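Local coordinates for protein ribonuclease VapC5 (PDB 3DBO) that probably acts as the toxin of a type II toxin-antitoxin system, a magnesium-dependent PIN-domain ribonuclease paired with the antitoxin VapB5, at residues V53-L58 and E79-M84; L116-V121 and L127-Q132. One frame throughout, in Å; residues are numbered along the deposited sequence.

Interaction 1: V53-L58 and E79-M84. With NA (sodium ion), chain C.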
loop_
_atom_site.group_PDB
_atom_site.type_symbol
_atom_site.label_atom_id
_atom_site.label_comp_id
_atom_site.label_asym_id
_atom_site.label_seq_id
_atom_site.Cartn_x
_atom_site.Cartn_y
_atom_site.Cartn_z
ATOM N N VAL B 53 2.838 1.921 -6.698
ATOM C CA VAL B 53 3.687 0.868 -6.118
ATOM C C VAL B 53 2.828 -0.382 -5.885
ATOM O O VAL B 53 3.269 -1.503 -6.154
ATOM C CB VAL B 53 4.357 1.335 -4.801
ATOM C CG1 VAL B 53 5.124 0.218 -4.153
ATOM C CG2 VAL B 53 5.281 2.579 -5.106
ATOM N N THR B 54 1.628 -0.182 -5.339
ATOM C CA THR B 54 0.712 -1.307 -5.100
ATOM C C THR B 54 0.220 -1.885 -6.418
ATOM O O THR B 54 0.130 -3.109 -6.543
ATOM C CB THR B 54 -0.463 -0.906 -4.193
ATOM O OG1 THR B 54 0.051 -0.628 -2.885
ATOM C CG2 THR B 54 -1.521 -2.039 -4.100
ATOM N N LEU B 55 -0.074 -1.037 -7.402
ATOM C CA LEU B 55 -0.425 -1.540 -8.757
ATOM C C LEU B 55 0.681 -2.506 -9.245
ATOM O O LEU B 55 0.406 -3.616 -9.696
ATOM C CB LEU B 55 -0.629 -0.370 -9.750
ATOM C CG LEU B 55 -1.000 -0.758 -11.186
ATOM C CD1 LEU B 55 -2.222 -1.643 -11.245
ATOM C CD2 LEU B 55 -1.161 0.482 -12.122
ATOM N N ALA B 56 1.935 -2.078 -9.116
ATOM C CA ALA B 56 3.081 -2.896 -9.511
ATOM C C ALA B 56 3.171 -4.209 -8.730
ATOM O O ALA B 56 3.408 -5.278 -9.289
ATOM C CB ALA B 56 4.375 -2.093 -9.314
ATOM N N GLU B 57 2.995 -4.113 -7.416
ATOM C CA GLU B 57 3.150 -5.269 -6.557
ATOM C C GLU B 57 2.056 -6.322 -6.764
ATOM O O GLU B 57 2.348 -7.514 -6.811
ATOM C CB GLU B 57 3.267 -4.820 -5.102
ATOM C CG GLU B 57 4.652 -4.197 -4.867
ATOM C CD GLU B 57 4.912 -3.788 -3.426
ATOM O OE1 GLU B 57 3.940 -3.588 -2.662
ATOM O OE2 GLU B 57 6.110 -3.655 -3.057
ATOM N N LEU B 58 0.821 -5.860 -6.928
ATOM C CA LEU B 58 -0.308 -6.766 -7.246
ATOM C C LEU B 58 -0.113 -7.417 -8.622
ATOM O O LEU B 58 -0.410 -8.596 -8.806
ATOM C CB LEU B 58 -1.645 -6.022 -7.157
ATOM C CG LEU B 58 -2.015 -5.492 -5.756
ATOM C CD1 LEU B 58 -3.337 -4.769 -5.856
ATOM C CD2 LEU B 58 -2.058 -6.653 -4.748
ATOM N N GLU B 79 -7.559 -6.623 -10.310
ATOM C CA GLU B 79 -8.719 -6.006 -10.912
ATOM C C GLU B 79 -9.458 -5.095 -9.935
ATOM O O GLU B 79 -10.091 -4.143 -10.368
ATOM C CB GLU B 79 -9.666 -7.081 -11.498
ATOM C CG GLU B 79 -9.136 -7.674 -12.826
ATOM C CD GLU B 79 -9.697 -9.063 -13.154
ATOM O OE1 GLU B 79 -10.200 -9.746 -12.228
ATOM O OE2 GLU B 79 -9.614 -9.478 -14.336
ATOM N N SER B 80 -9.373 -5.376 -8.633
ATOM C CA SER B 80 -10.089 -4.569 -7.621
ATOM C C SER B 80 -9.627 -3.106 -7.579
ATOM O O SER B 80 -10.342 -2.245 -7.068
ATOM C CB SER B 80 -10.029 -5.218 -6.223
ATOM O OG SER B 80 -8.801 -4.972 -5.555
ATOM N N VAL B 81 -8.446 -2.825 -8.126
ATOM C CA VAL B 81 -7.991 -1.432 -8.191
ATOM C C VAL B 81 -8.272 -0.727 -9.508
ATOM O O VAL B 81 -7.855 0.414 -9.687
ATOM C CB VAL B 81 -6.520 -1.279 -7.790
ATOM C CG1 VAL B 81 -6.347 -1.776 -6.383
ATOM C CG2 VAL B 81 -5.605 -2.035 -8.719
ATOM N N ALA B 82 -8.999 -1.384 -10.411
ATOM C CA ALA B 82 -9.153 -0.851 -11.769
ATOM C C ALA B 82 -9.841 0.515 -11.824
ATOM O O ALA B 82 -9.484 1.345 -12.664
ATOM C CB ALA B 82 -9.846 -1.871 -12.692
ATOM N N ASP B 83 -10.794 0.751 -10.924
ATOM C CA ASP B 83 -11.566 1.990 -10.893
ATOM C C ASP B 83 -10.981 2.993 -9.903
ATOM O O ASP B 83 -11.408 4.160 -9.875
ATOM C CB ASP B 83 -13.021 1.719 -10.480
ATOM C CG ASP B 83 -13.724 0.713 -11.374
ATOM O OD1 ASP B 83 -13.176 0.350 -12.441
ATOM O OD2 ASP B 83 -14.836 0.282 -10.990
ATOM N N MET B 84 -10.038 2.530 -9.075
ATOM C CA MET B 84 -9.527 3.294 -7.936
ATOM C C MET B 84 -8.391 4.212 -8.377
ATOM O O MET B 84 -7.544 3.808 -9.175
ATOM C CB MET B 84 -9.064 2.313 -6.845
ATOM C CG MET B 84 -8.499 2.945 -5.562
ATOM S SD MET B 84 -7.791 1.789 -4.360
ATOM C CE MET B 84 -9.197 0.713 -4.036
HETATM NA NA NA C . 0.177 1.894 -2.281
#
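Leu55 and Leu58 of helix 52-64 both reach Val81, a residue of the turn that follows helix 68-79. Helices 52-64 and 68-79 form a helical hairpin of the PIN domain, and the turn after the second leads to strand 86-87. The contact is small, 110 Å² in all, and wholly apolar. One turn before Leu58, Thr54 faces the same way but does not touch the turn. Its OG1, which lies anti to the carbonyl carbon, binds a sodium ion at 2.6 Å, with Leu25 O and Thr51 OG1 as further ligands. Leu55 starts out past the turn, yet its two torsions (chi1 -180°, chi2 55°) together bring CD1 to Val81 CG2 at 4.2 Å. On another face of the helix, Glu57 forms a salt bridge with Arg112 and hydrogen bonds with Thr27 and Asn114. Leu58 points toward the turn and sets CD1 against Val81, closest to CG1 at 4.3 Å. Leu55 thus meets CG2 of the valine, while Leu58 sits nearest CG1. Val81 is presented by a type I turn from Glu79 to Ala82, closed by the bond from Ala82 N to Glu79 O at 3.0 Å.

Interaction 2: L116-V121 and L127-Q132. With NA (sodium ion), chain D.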
loop_
_atom_site.group_PDB
_atom_site.type_symbol
_atom_site.label_atom_id
_atom_site.label_comp_id
_atom_site.label_asym_id
_atom_site.label_seq_id
_atom_site.Cartn_x
_atom_site.Cartn_y
_atom_site.Cartn_z
ATOM N N LEU B 116 8.642 2.728 1.526
ATOM C CA LEU B 116 9.037 4.145 1.677
ATOM C C LEU B 116 8.478 5.018 0.555
ATOM O O LEU B 116 8.028 6.144 0.806
ATOM C CB LEU B 116 10.561 4.298 1.783
ATOM C CG LEU B 116 11.053 5.691 2.226
ATOM C CD1 LEU B 116 10.485 6.115 3.625
ATOM C CD2 LEU B 116 12.598 5.663 2.224
ATOM N N TRP B 117 8.488 4.501 -0.679
ATOM C CA TRP B 117 7.812 5.172 -1.803
ATOM C C TRP B 117 6.314 5.385 -1.540
ATOM O O TRP B 117 5.782 6.452 -1.788
ATOM C CB TRP B 117 8.047 4.414 -3.133
ATOM C CG TRP B 117 9.455 4.596 -3.693
ATOM C CD1 TRP B 117 10.424 3.645 -3.854
ATOM C CD2 TRP B 117 10.001 5.819 -4.188
ATOM N NE1 TRP B 117 11.568 4.217 -4.432
ATOM C CE2 TRP B 117 11.325 5.552 -4.628
ATOM C CE3 TRP B 117 9.503 7.128 -4.282
ATOM C CZ2 TRP B 117 12.161 6.557 -5.164
ATOM C CZ3 TRP B 117 10.346 8.137 -4.817
ATOM C CH2 TRP B 117 11.647 7.826 -5.263
ATOM N N ILE B 118 5.639 4.368 -1.024
ATOM C CA ILE B 118 4.233 4.516 -0.649
ATOM C C ILE B 118 4.035 5.632 0.383
ATOM O O ILE B 118 3.201 6.523 0.177
ATOM C CB ILE B 118 3.638 3.187 -0.161
ATOM C CG1 ILE B 118 3.566 2.199 -1.341
ATOM C CG2 ILE B 118 2.206 3.405 0.388
ATOM C CD1 ILE B 118 3.302 0.737 -0.879
ATOM N N ALA B 119 4.820 5.586 1.462
ATOM C CA ALA B 119 4.758 6.587 2.524
ATOM C C ALA B 119 5.086 7.977 1.978
ATOM O O ALA B 119 4.436 8.957 2.351
ATOM C CB ALA B 119 5.711 6.224 3.643
ATOM N N ALA B 120 6.066 8.057 1.063
ATOM C CA ALA B 120 6.419 9.344 0.443
ATOM C C ALA B 120 5.259 9.931 -0.355
ATOM O O ALA B 120 4.961 11.124 -0.265
ATOM C CB ALA B 120 7.703 9.205 -0.432
ATOM N N VAL B 121 4.600 9.095 -1.147
ATOM C CA VAL B 121 3.443 9.534 -1.909
ATOM C C VAL B 121 2.328 10.054 -0.976
ATOM O O VAL B 121 1.813 11.179 -1.156
ATOM C CB VAL B 121 2.917 8.379 -2.827
ATOM C CG1 VAL B 121 1.502 8.688 -3.395
ATOM C CG2 VAL B 121 3.934 8.109 -3.977
ATOM N N LEU B 127 -1.810 12.830 3.333
ATOM C CA LEU B 127 -2.758 11.748 3.562
ATOM C C LEU B 127 -2.114 10.637 4.372
ATOM O O LEU B 127 -0.901 10.398 4.267
ATOM C CB LEU B 127 -3.264 11.160 2.240
ATOM C CG LEU B 127 -4.008 12.084 1.270
ATOM C CD1 LEU B 127 -4.041 11.439 -0.085
ATOM C CD2 LEU B 127 -5.404 12.431 1.764
ATOM N N PRO B 128 -2.917 9.949 5.198
ATOM C CA PRO B 128 -2.395 8.840 5.954
ATOM C C PRO B 128 -2.213 7.587 5.100
ATOM O O PRO B 128 -2.943 7.388 4.123
ATOM C CB PRO B 128 -3.495 8.596 7.007
ATOM C CG PRO B 128 -4.730 9.025 6.368
ATOM C CD PRO B 128 -4.355 10.180 5.465
ATOM N N VAL B 129 -1.258 6.749 5.484
ATOM C CA VAL B 129 -1.102 5.418 4.925
ATOM C C VAL B 129 -1.967 4.428 5.727
ATOM O O VAL B 129 -1.876 4.375 6.960
ATOM C CB VAL B 129 0.371 4.932 4.999
ATOM C CG1 VAL B 129 0.461 3.486 4.499
ATOM C CG2 VAL B 129 1.310 5.845 4.181
ATOM N N ILE B 130 -2.795 3.658 5.017
ATOM C CA ILE B 130 -3.631 2.621 5.622
ATOM C C ILE B 130 -2.923 1.307 5.379
ATOM O O ILE B 130 -2.699 0.926 4.216
ATOM C CB ILE B 130 -5.067 2.640 5.017
ATOM C CG1 ILE B 130 -5.575 4.078 4.859
ATOM C CG2 ILE B 130 -6.042 1.818 5.858
ATOM C CD1 ILE B 130 -5.550 4.908 6.135
ATOM N N THR B 131 -2.558 0.612 6.458
ATOM C CA THR B 131 -1.774 -0.611 6.343
ATOM C C THR B 131 -2.280 -1.721 7.259
ATOM O O THR B 131 -2.759 -1.463 8.368
ATOM C CB THR B 131 -0.220 -0.367 6.525
ATOM O OG1 THR B 131 0.514 -1.564 6.241
ATOM C CG2 THR B 131 0.143 0.107 7.929
ATOM N N GLN B 132 -2.151 -2.951 6.789
ATOM C CA GLN B 132 -2.495 -4.099 7.599
ATOM C C GLN B 132 -1.247 -4.651 8.279
ATOM O O GLN B 132 -1.360 -5.382 9.257
ATOM C CB GLN B 132 -3.204 -5.179 6.751
ATOM C CG GLN B 132 -3.705 -6.330 7.570
ATOM C CD GLN B 132 -4.336 -7.450 6.769
ATOM O OE1 GLN B 132 -5.016 -8.290 7.346
ATOM N NE2 GLN B 132 -4.127 -7.477 5.445
HETATM NA NA NA D . 1.233 10.177 5.860
HETATM O O HOH W 1 3.355 8.658 5.037
#
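Val129 pushes both its methyls against Ile118 and Ala119, joining strand 129-131 to helix 113-124, the helix just before it in the chain. This is the helix-to-strand step of an alpha/beta PIN fold with a parallel sheet. On the second segment, Leu127 comes first and contributes its backbone: its O binds a sodium ion at 2.7 Å, and Ser144 O is another ligand. A water also bound to the ion, again at 2.7 Å, donates a hydrogen bond to Ala119 O at 2.9 Å. The metal and its water thus bridge the incoming loop to the helix backbone, where the two segments share no direct hydrogen bond. Val129 then makes the whole direct contact, which buries 95 Å² counted over both sides. Its first torsion (chi1 176°) puts CG1 anti to the backbone N and turns it to Ile118, where CG2 lies 4.5 Å from it. The other methyl, CG2, stands beside the backbone N and faces Ala119. It approaches Ala119 CA to 3.9 Å and Ala119 CB to 4.4 Å. The small alanine lets the strand come close, with 6.4 Å between the CA atoms of Ala119 and Val129. Further along, Thr131 OG1 hydrogen-bonds Asp26 OD2, consistent with a second-shell role beside a predicted magnesium ligand. Strand 129-131 runs between strands 22-25 and 147-149, parallel to both, with backbone bonds to Val24 and Asp26 from Ile130 and to Glu146 and Ile148 from Val129. Helix 113-124 lies between this strand and helices 91-107 and 52-64, with Leu116 and Ala120 on Trp97 and Ile118 on Thr54.

In the fold
The two contacts share no element, but the helices of their first segments pack together: Val53 CB lies 3.7 Å from Ile118 CG1, and Val53 CG2 lies 3.9 Å from Trp117 CB. Both contacts are buried. Interaction 2 is the deeper, centred about 5 Å from the centre of the chain and joining a helix to an inner strand of the sheet. Interaction 1, about 11 Å from that centre, lies nearer the outside and ties a helix to a turn. Both are apolar with a valine as hub, and each has a sodium ion. In interaction 1 Thr54 is one of the ion's ligands, and the ion also lies about 4 Å from the Ile118 side chain; in interaction 2 a second ion links both segments through water.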